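PDB 6KFN: alginate lyase from Paenibacillus sp. FPU-7, which probably depolymerises alginate by beta-elimination, cutting the glycosidic bonds of its mannuronate-containing chains. Local coordinates for residues V217-I228 and G249-T260. Numbering follows the deposited sequence.
Sequences VKGNDAVIRNNI and GWGQNATFTGNT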
ATOM      1  N   VAL A 217     -10.188   4.279   7.070  1.00  3.81           N
ATOM      2  CA  VAL A 217      -9.255   5.042   7.902  1.00  3.93           C
ATOM      3  C   VAL A 217      -9.559   4.736   9.357  1.00  3.82           C
ATOM      4  O   VAL A 217     -10.598   5.152   9.878  1.00  4.22           O
ATOM      5  CB  VAL A 217      -9.339   6.545   7.666  1.00  4.27           C
ATOM      6  CG1 VAL A 217      -8.303   7.251   8.526  1.00  5.21           C
ATOM      7  CG2 VAL A 217      -9.169   6.888   6.196  1.00  4.90           C
ATOM      8  N   LYS A 218      -8.679   3.988   9.957  1.00  3.88           N
ATOM      9  CA  LYS A 218      -8.742   3.693  11.401  0.51  5.09           C
ATOM     10  C   LYS A 218      -7.607   4.351  12.221  1.00  3.80           C
ATOM     11  O   LYS A 218      -7.543   4.446  13.508  1.00  4.37           O
ATOM     12  CB  LYS A 218      -8.791   2.192  11.641  0.51 11.87           C
ATOM     13  CG  LYS A 218     -10.166   1.627  11.360  0.51 12.30           C
ATOM     14  CD  LYS A 218     -10.153   0.186  11.019  0.51 29.99           C
ATOM     15  CE  LYS A 218      -9.569   0.054   9.651  0.51 10.33           C
ATOM     16  NZ  LYS A 218     -10.070  -1.129   8.911  0.51 13.98           N
ATOM     17  N   GLY A 219      -6.549   4.854  11.498  1.00  3.83           N
ATOM     18  CA  GLY A 219      -5.493   5.642  12.106  1.00  4.08           C
ATOM     19  C   GLY A 219      -5.902   7.095  12.257  1.00  4.07           C
ATOM     20  O   GLY A 219      -7.029   7.482  11.946  1.00  4.62           O
ATOM     21  N   ASN A 220      -4.953   7.874  12.772  1.00  4.04           N
ATOM     22  CA  ASN A 220      -5.149   9.289  13.039  1.00  3.86           C
ATOM     23  C   ASN A 220      -4.357  10.142  12.060  1.00  3.71           C
ATOM     24  O   ASN A 220      -3.337   9.719  11.493  1.00  4.25           O
ATOM     25  CB  ASN A 220      -4.759   9.666  14.458  1.00  4.33           C
ATOM     26  CG  ASN A 220      -5.783   9.167  15.467  1.00  4.61           C
ATOM     27  OD1 ASN A 220      -6.779   8.533  15.105  1.00  5.00           O
ATOM     28  ND2 ASN A 220      -5.547   9.447  16.728  1.00  5.44           N
ATOM     29  N   ASP A 221      -4.832  11.381  11.893  1.00  4.03           N
ATOM     30  CA  ASP A 221      -4.124  12.389  11.099  1.00  4.42           C
ATOM     31  C   ASP A 221      -3.905  11.965   9.651  1.00  4.29           C
ATOM     32  O   ASP A 221      -2.948  12.408   9.014  1.00  5.29           O
ATOM     33  CB  ASP A 221      -2.818  12.844  11.766  1.00  4.56           C
ATOM     34  CG  ASP A 221      -3.013  13.412  13.161  1.00  4.79           C
ATOM     35  OD1 ASP A 221      -4.162  13.782  13.508  1.00  5.45           O
ATOM     36  OD2 ASP A 221      -1.993  13.478  13.886  1.00  6.32           O
ATOM     37  N   ALA A 222      -4.780  11.129   9.129  1.00  4.42           N
ATOM     38  CA  ALA A 222      -4.654  10.721   7.738  1.00  4.56           C
ATOM     39  C   ALA A 222      -5.050  11.884   6.845  1.00  4.53           C
ATOM     40  O   ALA A 222      -5.959  12.648   7.149  1.00  5.81           O
ATOM     41  CB  ALA A 222      -5.541   9.515   7.459  1.00  5.72           C
ATOM     42  N   VAL A 223      -4.351  12.031   5.722  1.00  4.31           N
ATOM     43  CA  VAL A 223      -4.639  13.049   4.725  1.00  4.95           C
ATOM     44  C   VAL A 223      -4.890  12.335   3.411  1.00  4.47           C
ATOM     45  O   VAL A 223      -3.983  11.718   2.867  1.00  5.24           O
ATOM     46  CB  VAL A 223      -3.499  14.065   4.606  1.00  6.17           C
ATOM     47  CG1 VAL A 223      -3.781  15.061   3.494  1.00  9.84           C
ATOM     48  CG2 VAL A 223      -3.298  14.792   5.936  1.00  7.92           C
ATOM     49  N   ILE A 224      -6.119  12.447   2.918  1.00  4.70           N
ATOM     50  CA  ILE A 224      -6.597  11.777   1.725  1.00  4.27           C
ATOM     51  C   ILE A 224      -6.920  12.905   0.741  1.00  4.27           C
ATOM     52  O   ILE A 224      -7.978  13.544   0.879  1.00  4.69           O
ATOM     53  CB  ILE A 224      -7.820  10.895   2.025  1.00  4.86           C
ATOM     54  CG1 ILE A 224      -7.578   9.989   3.249  1.00  6.63           C
ATOM     55  CG2 ILE A 224      -8.292  10.195   0.772  1.00  5.33           C
ATOM     56  CD1 ILE A 224      -6.437   9.023   3.149  1.00 13.96           C
ATOM     57  N   ARG A 225      -6.019  13.182  -0.187  1.00  4.69           N
ATOM     58  CA  ARG A 225      -6.137  14.369  -1.012  1.00  5.07           C
ATOM     59  C   ARG A 225      -5.916  14.091  -2.496  1.00  4.65           C
ATOM     60  O   ARG A 225      -5.006  13.389  -2.911  1.00  4.98           O
ATOM     61  CB  ARG A 225      -5.161  15.482  -0.541  1.00  6.02           C
ATOM     62  CG  ARG A 225      -3.719  15.142  -0.594  1.00  6.63           C
ATOM     63  CD  ARG A 225      -2.863  16.275  -0.062  1.00  8.35           C
ATOM     64  NE  ARG A 225      -1.436  15.933  -0.037  1.00  9.19           N
ATOM     65  CZ  ARG A 225      -0.575  16.333   0.866  1.00 11.59           C
ATOM     66  NH1 ARG A 225      -0.947  17.124   1.858  1.00 16.97           N
ATOM     67  NH2 ARG A 225       0.661  15.914   0.780  1.00 14.08           N
ATOM     68  N   ASN A 226      -6.783  14.703  -3.308  1.00  4.96           N
ATOM     69  CA  ASN A 226      -6.556  14.774  -4.752  1.00  5.04           C
ATOM     70  C   ASN A 226      -6.510  13.389  -5.398  1.00  4.95           C
ATOM     71  O   ASN A 226      -5.758  13.179  -6.362  1.00  6.28           O
ATOM     72  CB  ASN A 226      -5.309  15.596  -5.067  1.00  5.93           C
ATOM     73  CG  ASN A 226      -5.402  16.952  -4.409  1.00  8.49           C
ATOM     74  OD1 ASN A 226      -6.478  17.557  -4.331  1.00 10.78           O
ATOM     75  ND2 ASN A 226      -4.308  17.373  -3.750  1.00 13.27           N
ATOM     76  N   ASN A 227      -7.351  12.481  -4.935  1.00  4.55           N
ATOM     77  CA  ASN A 227      -7.466  11.134  -5.493  1.00  4.51           C
ATOM     78  C   ASN A 227      -8.737  11.036  -6.340  1.00  4.78           C
ATOM     79  O   ASN A 227      -9.659  11.820  -6.176  1.00  6.16           O
ATOM     80  CB  ASN A 227      -7.516  10.091  -4.400  1.00  4.51           C
ATOM     81  CG  ASN A 227      -6.309  10.192  -3.479  1.00  4.28           C
ATOM     82  OD1 ASN A 227      -5.191   9.904  -3.866  1.00  4.61           O
ATOM     83  ND2 ASN A 227      -6.544  10.608  -2.229  1.00  4.55           N
ATOM     84  N   ILE A 228      -8.766  10.023  -7.202  1.00  4.46           N
ATOM     85  CA  ILE A 228      -9.934   9.715  -8.026  1.00  4.60           C
ATOM     86  C   ILE A 228     -10.334   8.269  -7.764  1.00  4.62           C
ATOM     87  O   ILE A 228      -9.484   7.374  -7.849  1.00  5.59           O
ATOM     88  CB  ILE A 228      -9.632   9.899  -9.536  1.00  5.53           C
ATOM     89  CG1 ILE A 228      -9.207  11.329  -9.821  1.00  7.38           C
ATOM     90  CG2 ILE A 228     -10.868   9.498 -10.351  1.00  7.11           C
ATOM     91  CD1 ILE A 228      -8.626  11.522 -11.239  1.00 10.44           C
ATOM     92  N   GLY A 249     -10.201   7.197  20.677  1.00  6.08           N
ATOM     93  CA  GLY A 249      -9.242   8.206  20.310  1.00  6.54           C
ATOM     94  C   GLY A 249      -8.500   7.943  19.020  1.00  5.69           C
ATOM     95  O   GLY A 249      -7.646   8.749  18.650  1.00  6.55           O
ATOM     96  N   TRP A 250      -8.818   6.831  18.346  1.00  5.36           N
ATOM     97  CA  TRP A 250      -8.318   6.538  17.008  1.00  4.82           C
ATOM     98  C   TRP A 250      -9.453   6.748  16.008  1.00  4.52           C
ATOM     99  O   TRP A 250     -10.593   7.019  16.367  1.00  5.63           O
ATOM    100  CB  TRP A 250      -7.678   5.131  16.968  1.00  5.04           C
ATOM    101  CG  TRP A 250      -6.442   5.085  17.807  1.00  4.97           C
ATOM    102  CD1 TRP A 250      -6.347   4.718  19.132  1.00  5.26           C
ATOM    103  CD2 TRP A 250      -5.133   5.530  17.433  1.00  4.78           C
ATOM    104  NE1 TRP A 250      -5.058   4.875  19.579  1.00  5.50           N
ATOM    105  CE2 TRP A 250      -4.301   5.377  18.562  1.00  4.86           C
ATOM    106  CE3 TRP A 250      -4.591   6.073  16.267  1.00  4.81           C
ATOM    107  CZ2 TRP A 250      -2.952   5.767  18.545  1.00  5.36           C
ATOM    108  CZ3 TRP A 250      -3.262   6.439  16.243  1.00  5.32           C
ATOM    109  CH2 TRP A 250      -2.452   6.294  17.385  1.00  5.30           C
ATOM    110  N   GLY A 251      -9.120   6.701  14.716  1.00  4.43           N
ATOM    111  CA  GLY A 251     -10.079   7.127  13.696  1.00  4.31           C
ATOM    112  C   GLY A 251     -10.420   8.594  13.820  1.00  4.47           C
ATOM    113  O   GLY A 251     -11.565   8.998  13.587  1.00  4.95           O
ATOM    114  N   GLN A 252      -9.414   9.406  14.179  1.00  4.53           N
ATOM    115  CA  GLN A 252      -9.594  10.810  14.461  1.00  4.77           C
ATOM    116  C   GLN A 252      -8.841  11.679  13.474  1.00  4.72           C
ATOM    117  O   GLN A 252      -7.725  11.360  13.026  1.00  4.69           O
ATOM    118  CB  GLN A 252      -9.169  11.166  15.883  1.00  5.95           C
ATOM    119  CG  GLN A 252      -9.903  10.359  16.944  1.00  7.56           C
ATOM    120  CD  GLN A 252     -11.393  10.605  16.942  1.00  6.44           C
ATOM    121  OE1 GLN A 252     -11.892  11.721  16.904  1.00  8.38           O
ATOM    122  NE2 GLN A 252     -12.155   9.521  16.977  1.00  8.39           N
ATOM    123  N   ASN A 253      -9.414  12.854  13.208  1.00  4.84           N
ATOM    124  CA  ASN A 253      -8.753  13.875  12.421  1.00  5.08           C
ATOM    125  C   ASN A 253      -8.321  13.361  11.057  1.00  4.94           C
ATOM    126  O   ASN A 253      -7.213  13.614  10.612  1.00  6.47           O
ATOM    127  CB  ASN A 253      -7.575  14.512  13.172  1.00  5.46           C
ATOM    128  CG  ASN A 253      -7.059  15.751  12.483  1.00  6.68           C
ATOM    129  OD1 ASN A 253      -7.851  16.586  11.985  1.00 10.36           O
ATOM    130  ND2 ASN A 253      -5.750  15.922  12.452  1.00  6.39           N
ATOM    131  N   ALA A 254      -9.207  12.645  10.370  1.00  4.96           N
ATOM    132  CA  ALA A 254      -8.986  12.289   8.973  1.00  5.43           C
ATOM    133  C   ALA A 254      -9.389  13.471   8.088  1.00  6.47           C
ATOM    134  O   ALA A 254     -10.423  14.079   8.333  1.00 16.61           O
ATOM    135  CB  ALA A 254      -9.829  11.082   8.590  1.00  6.49           C
ATOM    136  N   THR A 255      -8.591  13.833   7.124  1.00  4.76           N
ATOM    137  CA  THR A 255      -8.877  14.950   6.239  1.00  5.35           C
ATOM    138  C   THR A 255      -9.045  14.440   4.814  1.00  5.35           C
ATOM    139  O   THR A 255      -8.192  13.721   4.324  1.00  7.31           O
ATOM    140  CB  THR A 255      -7.752  15.990   6.304  1.00  6.68           C
ATOM    141  OG1 THR A 255      -7.613  16.464   7.626  1.00  7.81           O
ATOM    142  CG2 THR A 255      -7.988  17.136   5.328  1.00 11.05           C
ATOM    143  N   PHE A 256     -10.136  14.853   4.163  1.00  4.86           N
ATOM    144  CA  PHE A 256     -10.444  14.456   2.794  1.00  4.99           C
ATOM    145  C   PHE A 256     -10.634  15.711   1.965  1.00  5.18           C
ATOM    146  O   PHE A 256     -11.638  16.413   2.129  1.00  6.25           O
ATOM    147  CB  PHE A 256     -11.746  13.628   2.736  1.00  5.27           C
ATOM    148  CG  PHE A 256     -11.662  12.328   3.474  1.00  5.19           C
ATOM    149  CD1 PHE A 256     -11.940  12.238   4.838  1.00  5.31           C
ATOM    150  CD2 PHE A 256     -11.303  11.151   2.808  1.00  5.80           C
ATOM    151  CE1 PHE A 256     -11.862  11.039   5.511  1.00  5.57           C
ATOM    152  CE2 PHE A 256     -11.216   9.939   3.491  1.00  5.29           C
ATOM    153  CZ  PHE A 256     -11.514   9.882   4.838  1.00  5.61           C
ATOM    154  N   THR A 257      -9.681  16.008   1.084  1.00  5.36           N
ATOM    155  CA  THR A 257      -9.784  17.209   0.273  1.00  6.09           C
ATOM    156  C   THR A 257      -9.521  16.906  -1.183  1.00  5.31           C
ATOM    157  O   THR A 257      -8.618  16.162  -1.542  1.00  5.79           O
ATOM    158  CB  THR A 257      -8.887  18.342   0.741  1.00  7.84           C
ATOM    159  OG1 THR A 257      -7.563  17.900   0.713  1.00  9.31           O
ATOM    160  CG2 THR A 257      -9.241  18.780   2.127  1.00 10.57           C
ATOM    161  N   GLY A 258     -10.303  17.547  -2.059  1.00  5.66           N
ATOM    162  CA  GLY A 258      -9.988  17.538  -3.471  1.00  5.89           C
ATOM    163  C   GLY A 258     -10.136  16.194  -4.159  1.00  5.64           C
ATOM    164  O   GLY A 258      -9.542  16.029  -5.231  1.00  6.37           O
ATOM    165  N   ASN A 259     -10.877  15.261  -3.594  1.00  4.94           N
ATOM    166  CA  ASN A 259     -11.047  13.946  -4.204  1.00  5.27           C
ATOM    167  C   ASN A 259     -12.254  13.986  -5.149  1.00  5.34           C
ATOM    168  O   ASN A 259     -13.182  14.748  -4.918  1.00  8.03           O
ATOM    169  CB  ASN A 259     -11.284  12.876  -3.129  1.00  4.85           C
ATOM    170  CG  ASN A 259     -10.127  12.796  -2.159  1.00  4.55           C
ATOM    171  OD1 ASN A 259      -9.067  12.279  -2.482  1.00  4.99           O
ATOM    172  ND2 ASN A 259     -10.321  13.328  -0.955  1.00  4.91           N
ATOM    173  N   THR A 260     -12.243  13.138  -6.164  1.00  5.04           N
ATOM    174  CA  THR A 260     -13.350  12.980  -7.078  1.00  5.12           C
ATOM    175  C   THR A 260     -13.735  11.517  -7.104  1.00  4.70           C
ATOM    176  O   THR A 260     -12.868  10.659  -7.327  1.00  5.40           O
ATOM    177  CB  THR A 260     -12.981  13.460  -8.478  1.00  6.50           C
ATOM    178  OG1 THR A 260     -12.635  14.837  -8.416  1.00  9.30           O
ATOM    179  CG2 THR A 260     -14.168  13.284  -9.424  1.00  9.12           C
TER
HETATM  180  O   HOH W   1      -7.267   9.926  10.463  1.00  4.57           O
HETATM  181  O   HOH W   2      -5.697  14.869   8.799  1.00  6.60           O
HETATM  182  O   HOH W   3      -6.819  18.854  -1.799  1.00 14.83           O
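Ile-224 N bonds to Thr-255 O, and Thr-257 N returns to Ile-224 O. Thr-255 N to Ala-222 O and Asn-226 N to Thr-257 O continue this parallel ladder, and Thr-260 N reaches Asn-227 O beyond the turn.

The side chains of Asn-259 and Asn-227 run alongside each other in the same direction, their amide planes 12° apart. With CG anti to the carbonyl carbon (chi1 -60°), the Asn-259 amide lies against the turn at Asn-227. Asn-259 OD1 takes two 3.0 Å bonds, from Asn-227 N and Asn-227 ND2. Asn-259 ND2 gives a nearly straight bond (170°) to Ile-224 O, from above that carbonyl plane. Asn-227 OD1 accepts from Ser-198 N and its ND2 also gives to Val-195 O, both on the preceding coil. On the following coil Asn-284 repeats the pattern: its OD1 accepts from Asn-259 N and its ND2 gives to Phe-256 O. An alanine in place of Asn-259 would probably leave Asn-227 N without its acceptor and Ile-224 O with one donor fewer.

At the other end, Asn-220 ND2 bonds Gly-249 O in the carbonyl plane at 2.9 Å. Its OD1 accepts from Gln-252 N, and ND2 also sits over one face of the Trp-250 ring. Asn-253 ND2 meets Asp-221 OD1 from above the carboxylate plane.

Water 1 links Gly-219 O, Ala-222 N and Gln-252 O.

Ile-224 CB lies 3.6 Å from Phe-256 CD2, and Val-217 CG2 touches Phe-256 CZ. Stacked coils with an asparagine ladder (Asn-227, Asn-259, Asn-284) at a turn are characteristic of the right-handed parallel beta-helix of pectate lyase-like proteins.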